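Local coordinates for A-adding tRNA nucleotidyltransferase (Aquifex aeolicus, PDB 4WBY), which adds the terminal adenosine to tRNA ending in CC, using ATP to complete the CCA terminus, at residues Ile268-Ile279 against Phe290-Val300. Numbering follows the deposited sequence.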
ATOM      1  N   ILE A 268      10.073   7.794   6.208  1.00 25.71           N
ATOM      2  CA  ILE A 268       9.374   8.308   5.044  1.00 24.58           C
ATOM      3  C   ILE A 268       8.631   7.148   4.398  1.00 24.15           C
ATOM      4  O   ILE A 268       8.769   6.002   4.831  1.00 25.91           O
ATOM      5  CB  ILE A 268      10.343   8.981   4.028  1.00 24.84           C
ATOM      6  CG1 ILE A 268      11.418   8.002   3.552  1.00 24.00           C
ATOM      7  CG2 ILE A 268      11.003  10.207   4.655  1.00 26.26           C
ATOM      8  CD1 ILE A 268      12.362   8.595   2.477  1.00 25.55           C
ATOM      9  N   ASP A 269       7.831   7.444   3.380  1.00 23.86           N
ATOM     10  CA  ASP A 269       7.116   6.399   2.661  1.00 23.63           C
ATOM     11  C   ASP A 269       8.087   5.688   1.723  1.00 20.69           C
ATOM     12  O   ASP A 269       8.205   6.027   0.545  1.00 18.89           O
ATOM     13  CB  ASP A 269       5.916   6.990   1.917  1.00 27.94           C
ATOM     14  CG  ASP A 269       4.861   7.537   2.872  1.00 35.41           C
ATOM     15  OD1 ASP A 269       4.801   7.055   4.025  1.00 38.66           O
ATOM     16  OD2 ASP A 269       4.099   8.445   2.475  1.00 41.03           O
ATOM     17  N   TYR A 270       8.782   4.692   2.271  1.00 20.19           N
ATOM     18  CA  TYR A 270       9.908   4.055   1.588  1.00 18.30           C
ATOM     19  C   TYR A 270       9.553   3.341   0.295  1.00 18.87           C
ATOM     20  O   TYR A 270      10.423   3.115  -0.539  1.00 17.89           O
ATOM     21  CB  TYR A 270      10.592   3.045   2.507  1.00 18.53           C
ATOM     22  CG  TYR A 270      11.106   3.593   3.817  1.00 18.99           C
ATOM     23  CD1 TYR A 270      12.248   4.392   3.864  1.00 20.05           C
ATOM     24  CD2 TYR A 270      10.494   3.254   5.016  1.00 21.46           C
ATOM     25  CE1 TYR A 270      12.734   4.875   5.067  1.00 20.15           C
ATOM     26  CE2 TYR A 270      10.975   3.727   6.226  1.00 22.96           C
ATOM     27  CZ  TYR A 270      12.096   4.529   6.246  1.00 22.53           C
ATOM     28  OH  TYR A 270      12.569   4.994   7.445  1.00 24.80           O
ATOM     29  N   GLY A 271       8.293   2.950   0.141  1.00 19.31           N
ATOM     30  CA  GLY A 271       7.873   2.262  -1.067  1.00 19.10           C
ATOM     31  C   GLY A 271       8.235   3.014  -2.337  1.00 16.73           C
ATOM     32  O   GLY A 271       8.581   2.399  -3.354  1.00 18.22           O
ATOM     33  N   TRP A 272       8.175   4.342  -2.279  1.00 17.23           N
ATOM     34  CA  TRP A 272       8.516   5.151  -3.443  1.00 17.83           C
ATOM     35  C   TRP A 272       9.981   4.992  -3.845  1.00 19.94           C
ATOM     36  O   TRP A 272      10.315   5.122  -5.020  1.00 20.23           O
ATOM     37  CB  TRP A 272       8.219   6.629  -3.179  1.00 17.71           C
ATOM     38  CG  TRP A 272       6.766   6.934  -3.066  1.00 16.53           C
ATOM     39  CD1 TRP A 272       6.068   7.170  -1.922  1.00 16.41           C
ATOM     40  CD2 TRP A 272       5.822   7.028  -4.144  1.00 16.50           C
ATOM     41  NE1 TRP A 272       4.751   7.417  -2.216  1.00 17.86           N
ATOM     42  CE2 TRP A 272       4.572   7.335  -3.573  1.00 16.02           C
ATOM     43  CE3 TRP A 272       5.918   6.892  -5.533  1.00 17.73           C
ATOM     44  CZ2 TRP A 272       3.417   7.499  -4.342  1.00 17.64           C
ATOM     45  CZ3 TRP A 272       4.772   7.059  -6.300  1.00 17.38           C
ATOM     46  CH2 TRP A 272       3.537   7.365  -5.702  1.00 18.06           C
ATOM     47  N   LEU A 273      10.852   4.703  -2.880  1.00 19.79           N
ATOM     48  CA  LEU A 273      12.264   4.480  -3.190  1.00 20.62           C
ATOM     49  C   LEU A 273      12.471   3.237  -4.049  1.00 21.71           C
ATOM     50  O   LEU A 273      13.311   3.231  -4.945  1.00 20.98           O
ATOM     51  CB  LEU A 273      13.090   4.351  -1.913  1.00 23.79           C
ATOM     52  CG  LEU A 273      13.126   5.557  -0.980  1.00 27.65           C
ATOM     53  CD1 LEU A 273      14.058   5.280   0.193  1.00 31.20           C
ATOM     54  CD2 LEU A 273      13.568   6.789  -1.733  1.00 30.29           C
ATOM     55  N   TYR A 274      11.724   2.177  -3.764  1.00 22.56           N
ATOM     56  CA  TYR A 274      11.771   0.991  -4.602  1.00 22.87           C
ATOM     57  C   TYR A 274      11.336   1.339  -6.011  1.00 22.52           C
ATOM     58  O   TYR A 274      11.941   0.896  -6.981  1.00 23.71           O
ATOM     59  CB  TYR A 274      10.873  -0.115  -4.054  1.00 23.20           C
ATOM     60  CG  TYR A 274      11.362  -0.755  -2.778  1.00 25.08           C
ATOM     61  CD1 TYR A 274      12.268  -1.809  -2.809  1.00 28.24           C
ATOM     62  CD2 TYR A 274      10.904  -0.317  -1.544  1.00 26.65           C
ATOM     63  CE1 TYR A 274      12.707  -2.402  -1.642  1.00 29.51           C
ATOM     64  CE2 TYR A 274      11.336  -0.903  -0.375  1.00 27.74           C
ATOM     65  CZ  TYR A 274      12.235  -1.945  -0.428  1.00 29.10           C
ATOM     66  OH  TYR A 274      12.659  -2.528   0.738  1.00 30.75           O
ATOM     67  N   LEU A 275      10.275   2.134  -6.113  1.00 22.37           N
ATOM     68  CA  LEU A 275       9.767   2.543  -7.413  1.00 22.19           C
ATOM     69  C   LEU A 275      10.816   3.343  -8.194  1.00 18.72           C
ATOM     70  O   LEU A 275      11.002   3.131  -9.391  1.00 21.41           O
ATOM     71  CB  LEU A 275       8.489   3.358  -7.248  1.00 23.27           C
ATOM     72  CG  LEU A 275       7.713   3.560  -8.543  1.00 25.59           C
ATOM     73  CD1 LEU A 275       7.064   2.252  -8.974  1.00 32.56           C
ATOM     74  CD2 LEU A 275       6.677   4.651  -8.346  1.00 26.05           C
ATOM     75  N   LEU A 276      11.492   4.262  -7.514  1.00 19.28           N
ATOM     76  CA  LEU A 276      12.544   5.045  -8.161  1.00 18.45           C
ATOM     77  C   LEU A 276      13.662   4.164  -8.702  1.00 21.95           C
ATOM     78  O   LEU A 276      14.148   4.389  -9.807  1.00 23.71           O
ATOM     79  CB  LEU A 276      13.142   6.070  -7.196  1.00 19.76           C
ATOM     80  CG  LEU A 276      12.197   7.197  -6.779  1.00 21.37           C
ATOM     81  CD1 LEU A 276      12.910   8.185  -5.869  1.00 25.92           C
ATOM     82  CD2 LEU A 276      11.635   7.918  -7.999  1.00 27.67           C
ATOM     83  N   ILE A 277      14.080   3.166  -7.925  1.00 21.80           N
ATOM     84  CA  ILE A 277      15.085   2.218  -8.406  1.00 24.75           C
ATOM     85  C   ILE A 277      14.548   1.425  -9.607  1.00 25.39           C
ATOM     86  O   ILE A 277      15.257   1.242 -10.603  1.00 29.12           O
ATOM     87  CB  ILE A 277      15.534   1.248  -7.288  1.00 27.86           C
ATOM     88  CG1 ILE A 277      16.290   2.001  -6.184  1.00 28.22           C
ATOM     89  CG2 ILE A 277      16.396   0.126  -7.849  1.00 30.38           C
ATOM     90  CD1 ILE A 277      17.442   2.862  -6.692  1.00 29.99           C
ATOM     91  N   LEU A 278      13.297   0.972  -9.520  1.00 27.00           N
ATOM     92  CA  LEU A 278      12.658   0.238 -10.615  1.00 28.56           C
ATOM     93  C   LEU A 278      12.669   0.971 -11.951  1.00 29.10           C
ATOM     94  O   LEU A 278      12.877   0.364 -12.997  1.00 29.49           O
ATOM     95  CB  LEU A 278      11.205  -0.073 -10.263  1.00 32.32           C
ATOM     96  CG  LEU A 278      10.798  -1.411  -9.684  1.00 35.67           C
ATOM     97  CD1 LEU A 278       9.305  -1.355  -9.494  1.00 33.90           C
ATOM     98  CD2 LEU A 278      11.196  -2.551 -10.604  1.00 33.99           C
ATOM     99  N   ILE A 279      12.444   2.282 -11.915  1.00 27.70           N
ATOM    100  CA  ILE A 279      12.310   3.051 -13.147  1.00 28.85           C
ATOM    101  C   ILE A 279      13.582   3.821 -13.476  1.00 29.70           C
ATOM    102  O   ILE A 279      13.583   4.697 -14.337  1.00 30.91           O
ATOM    103  CB  ILE A 279      11.115   4.030 -13.075  1.00 26.35           C
ATOM    104  CG1 ILE A 279      11.345   5.091 -11.992  1.00 26.04           C
ATOM    105  CG2 ILE A 279       9.807   3.254 -12.845  1.00 25.57           C
ATOM    106  CD1 ILE A 279      10.369   6.249 -12.034  1.00 26.44           C
ATOM    107  N   PHE A 290       5.566   9.177 -15.644  1.00 29.14           N
ATOM    108  CA  PHE A 290       5.021   8.064 -14.873  1.00 27.42           C
ATOM    109  C   PHE A 290       4.798   8.484 -13.420  1.00 24.65           C
ATOM    110  O   PHE A 290       3.759   8.186 -12.831  1.00 23.63           O
ATOM    111  CB  PHE A 290       5.942   6.841 -14.938  1.00 29.35           C
ATOM    112  CG  PHE A 290       5.464   5.681 -14.105  1.00 31.06           C
ATOM    113  CD1 PHE A 290       4.307   5.001 -14.441  1.00 32.62           C
ATOM    114  CD2 PHE A 290       6.172   5.273 -12.985  1.00 31.91           C
ATOM    115  CE1 PHE A 290       3.862   3.940 -13.674  1.00 33.63           C
ATOM    116  CE2 PHE A 290       5.732   4.204 -12.218  1.00 32.72           C
ATOM    117  CZ  PHE A 290       4.576   3.544 -12.561  1.00 31.90           C
ATOM    118  N   LEU A 291       5.758   9.198 -12.844  1.00 23.02           N
ATOM    119  CA  LEU A 291       5.590   9.628 -11.457  1.00 21.28           C
ATOM    120  C   LEU A 291       4.439  10.622 -11.332  1.00 23.98           C
ATOM    121  O   LEU A 291       3.727  10.615 -10.335  1.00 22.87           O
ATOM    122  CB  LEU A 291       6.883  10.226 -10.898  1.00 20.04           C
ATOM    123  CG  LEU A 291       8.028   9.216 -10.731  1.00 19.94           C
ATOM    124  CD1 LEU A 291       9.295   9.941 -10.302  1.00 21.08           C
ATOM    125  CD2 LEU A 291       7.679   8.111  -9.738  1.00 20.22           C
ATOM    126  N   GLU A 292       4.245  11.463 -12.342  1.00 26.20           N
ATOM    127  CA  GLU A 292       3.104  12.374 -12.339  1.00 30.67           C
ATOM    128  C   GLU A 292       1.789  11.594 -12.462  1.00 30.38           C
ATOM    129  O   GLU A 292       0.794  11.920 -11.814  1.00 31.30           O
ATOM    130  CB  GLU A 292       3.249  13.407 -13.458  1.00 33.80           C
ATOM    131  CG  GLU A 292       4.374  14.402 -13.181  1.00 34.90           C
ATOM    132  CD  GLU A 292       4.625  15.374 -14.316  1.00 40.81           C
ATOM    133  OE1 GLU A 292       4.039  15.209 -15.406  1.00 42.22           O
ATOM    134  OE2 GLU A 292       5.420  16.309 -14.107  1.00 43.78           O
ATOM    135  N   GLU A 293       1.794  10.552 -13.284  1.00 29.14           N
ATOM    136  CA  GLU A 293       0.635   9.680 -13.425  1.00 29.47           C
ATOM    137  C   GLU A 293       0.304   8.984 -12.101  1.00 26.54           C
ATOM    138  O   GLU A 293      -0.861   8.743 -11.771  1.00 27.57           O
ATOM    139  CB  GLU A 293       0.904   8.650 -14.519  1.00 35.39           C
ATOM    140  CG  GLU A 293      -0.254   7.763 -14.842  1.00 41.15           C
ATOM    141  CD  GLU A 293      -0.058   7.053 -16.161  1.00 43.36           C
ATOM    142  OE1 GLU A 293       1.105   6.762 -16.520  1.00 44.38           O
ATOM    143  OE2 GLU A 293      -1.065   6.806 -16.845  1.00 44.84           O
ATOM    144  N   MET A 294       1.350   8.662 -11.351  1.00 23.80           N
ATOM    145  CA  MET A 294       1.219   8.052 -10.035  1.00 22.14           C
ATOM    146  C   MET A 294       0.856   9.062  -8.939  1.00 22.64           C
ATOM    147  O   MET A 294       0.693   8.678  -7.785  1.00 21.82           O
ATOM    148  CB  MET A 294       2.531   7.352  -9.653  1.00 21.22           C
ATOM    149  CG  MET A 294       2.852   6.094 -10.475  1.00 22.67           C
ATOM    150  SD  MET A 294       1.894   4.663  -9.946  1.00 23.21           S
ATOM    151  CE  MET A 294       2.736   4.288  -8.410  1.00 23.01           C
ATOM    152  N   SER A 295       0.744  10.342  -9.302  1.00 22.37           N
ATOM    153  CA  SER A 295       0.558  11.419  -8.326  1.00 24.68           C
ATOM    154  C   SER A 295       1.596  11.324  -7.208  1.00 22.37           C
ATOM    155  O   SER A 295       1.279  11.495  -6.025  1.00 22.63           O
ATOM    156  CB  SER A 295      -0.855  11.394  -7.732  1.00 28.40           C
ATOM    157  OG  SER A 295      -1.841  11.609  -8.729  1.00 30.10           O
ATOM    158  N   ALA A 296       2.840  11.045  -7.582  1.00 19.48           N
ATOM    159  CA  ALA A 296       3.905  10.918  -6.595  1.00 17.61           C
ATOM    160  C   ALA A 296       4.089  12.211  -5.804  1.00 17.12           C
ATOM    161  O   ALA A 296       3.929  13.308  -6.345  1.00 18.90           O
ATOM    162  CB  ALA A 296       5.213  10.519  -7.269  1.00 18.95           C
ATOM    163  N   PRO A 297       4.420  12.083  -4.512  1.00 15.97           N
ATOM    164  CA  PRO A 297       4.740  13.266  -3.703  1.00 16.88           C
ATOM    165  C   PRO A 297       5.860  14.099  -4.312  1.00 15.88           C
ATOM    166  O   PRO A 297       6.707  13.575  -5.049  1.00 15.72           O
ATOM    167  CB  PRO A 297       5.196  12.670  -2.367  1.00 17.51           C
ATOM    168  CG  PRO A 297       4.504  11.348  -2.289  1.00 17.25           C
ATOM    169  CD  PRO A 297       4.404  10.845  -3.708  1.00 16.94           C
ATOM    170  N   SER A 298       5.858  15.388  -3.992  1.00 16.36           N
ATOM    171  CA  SER A 298       6.901  16.295  -4.428  1.00 15.58           C
ATOM    172  C   SER A 298       8.293  15.751  -4.138  1.00 14.85           C
ATOM    173  O   SER A 298       9.166  15.800  -5.002  1.00 16.93           O
ATOM    174  CB  SER A 298       6.727  17.651  -3.756  1.00 18.88           C
ATOM    175  OG  SER A 298       7.912  18.412  -3.880  1.00 20.61           O
ATOM    176  N   TRP A 299       8.514  15.219  -2.938  1.00 15.02           N
ATOM    177  CA  TRP A 299       9.864  14.774  -2.605  1.00 16.17           C
ATOM    178  C   TRP A 299      10.304  13.634  -3.511  1.00 15.69           C
ATOM    179  O   TRP A 299      11.473  13.537  -3.856  1.00 17.04           O
ATOM    180  CB  TRP A 299       9.987  14.373  -1.125  1.00 16.24           C
ATOM    181  CG  TRP A 299       9.220  13.137  -0.667  1.00 15.63           C
ATOM    182  CD1 TRP A 299       8.005  13.120  -0.032  1.00 17.15           C
ATOM    183  CD2 TRP A 299       9.649  11.768  -0.737  1.00 15.19           C
ATOM    184  NE1 TRP A 299       7.647  11.829   0.275  1.00 18.07           N
ATOM    185  CE2 TRP A 299       8.636  10.980  -0.151  1.00 16.74           C
ATOM    186  CE3 TRP A 299      10.781  11.129  -1.255  1.00 17.32           C
ATOM    187  CZ2 TRP A 299       8.725   9.587  -0.068  1.00 18.38           C
ATOM    188  CZ3 TRP A 299      10.867   9.743  -1.164  1.00 20.44           C
ATOM    189  CH2 TRP A 299       9.845   8.993  -0.580  1.00 19.56           C
ATOM    190  N   VAL A 300       9.362  12.788  -3.915  1.00 15.09           N
ATOM    191  CA  VAL A 300       9.674  11.685  -4.817  1.00 15.01           C
ATOM    192  C   VAL A 300      10.039  12.205  -6.205  1.00 15.87           C
ATOM    193  O   VAL A 300      11.024  11.768  -6.815  1.00 17.44           O
ATOM    194  CB  VAL A 300       8.493  10.706  -4.929  1.00 15.79           C
ATOM    195  CG1 VAL A 300       8.806   9.597  -5.928  1.00 17.98           C
ATOM    196  CG2 VAL A 300       8.145  10.130  -3.556  1.00 16.16           C
TER
HETATM  197  O   HOH W   1       5.100  10.418   1.182  1.00 33.19           O
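One water joins Asp-269 to Trp-299: it donates to the carboxylate OD2 of Asp-269 (2.6 Å) and, lying at the edge of the indole, accepts from NE1 of Trp-299 (3.0 Å). An aspartate suits this solvent-facing turn, where its charge stays hydrated and the bound water links it to the indole N-H. With CG lodged between backbone N and carbonyl carbon (chi1 67°), the Trp-299 ring reaches over Val-300 CG2 toward helix 271-278, bringing CH2 to CB of Trp-272 (3.9 Å). The two indoles are nearly perpendicular, planes at 85°, but meet obliquely. Trp-272, broad and flat, fills the angle between the segments: over one face lie CD of Pro-297, 3.9 Å from the centroid of the six-membered ring, and CG2 of Val-300, 3.9 Å from that of the five-membered ring, both CH-pi contacts. Ala-296 is small enough to let CB approach Trp-272 CZ3 at 3.6 Å. With only an alanine at Trp-272, Pro-297 would probably lose the indole face beneath it, Val-300 one of its supports, and a gap would open beside Met-294. Farther along, Leu-275 CD2 meets CE of Met-294 tip to tip (4.0 Å) and slides past Leu-291, whose CD1 meets Leu-276 CD2 and whose CD2 meets Ile-279 CD1. Helix 271-278 thus packs across the bend between consecutive helices, where a Schellman motif at Ser-295 ends helix 284-293 and Pro-297 stands at the N-cap position of helix 298-309, in the helical region beyond the mixed sheet of the nucleotidyltransferase head.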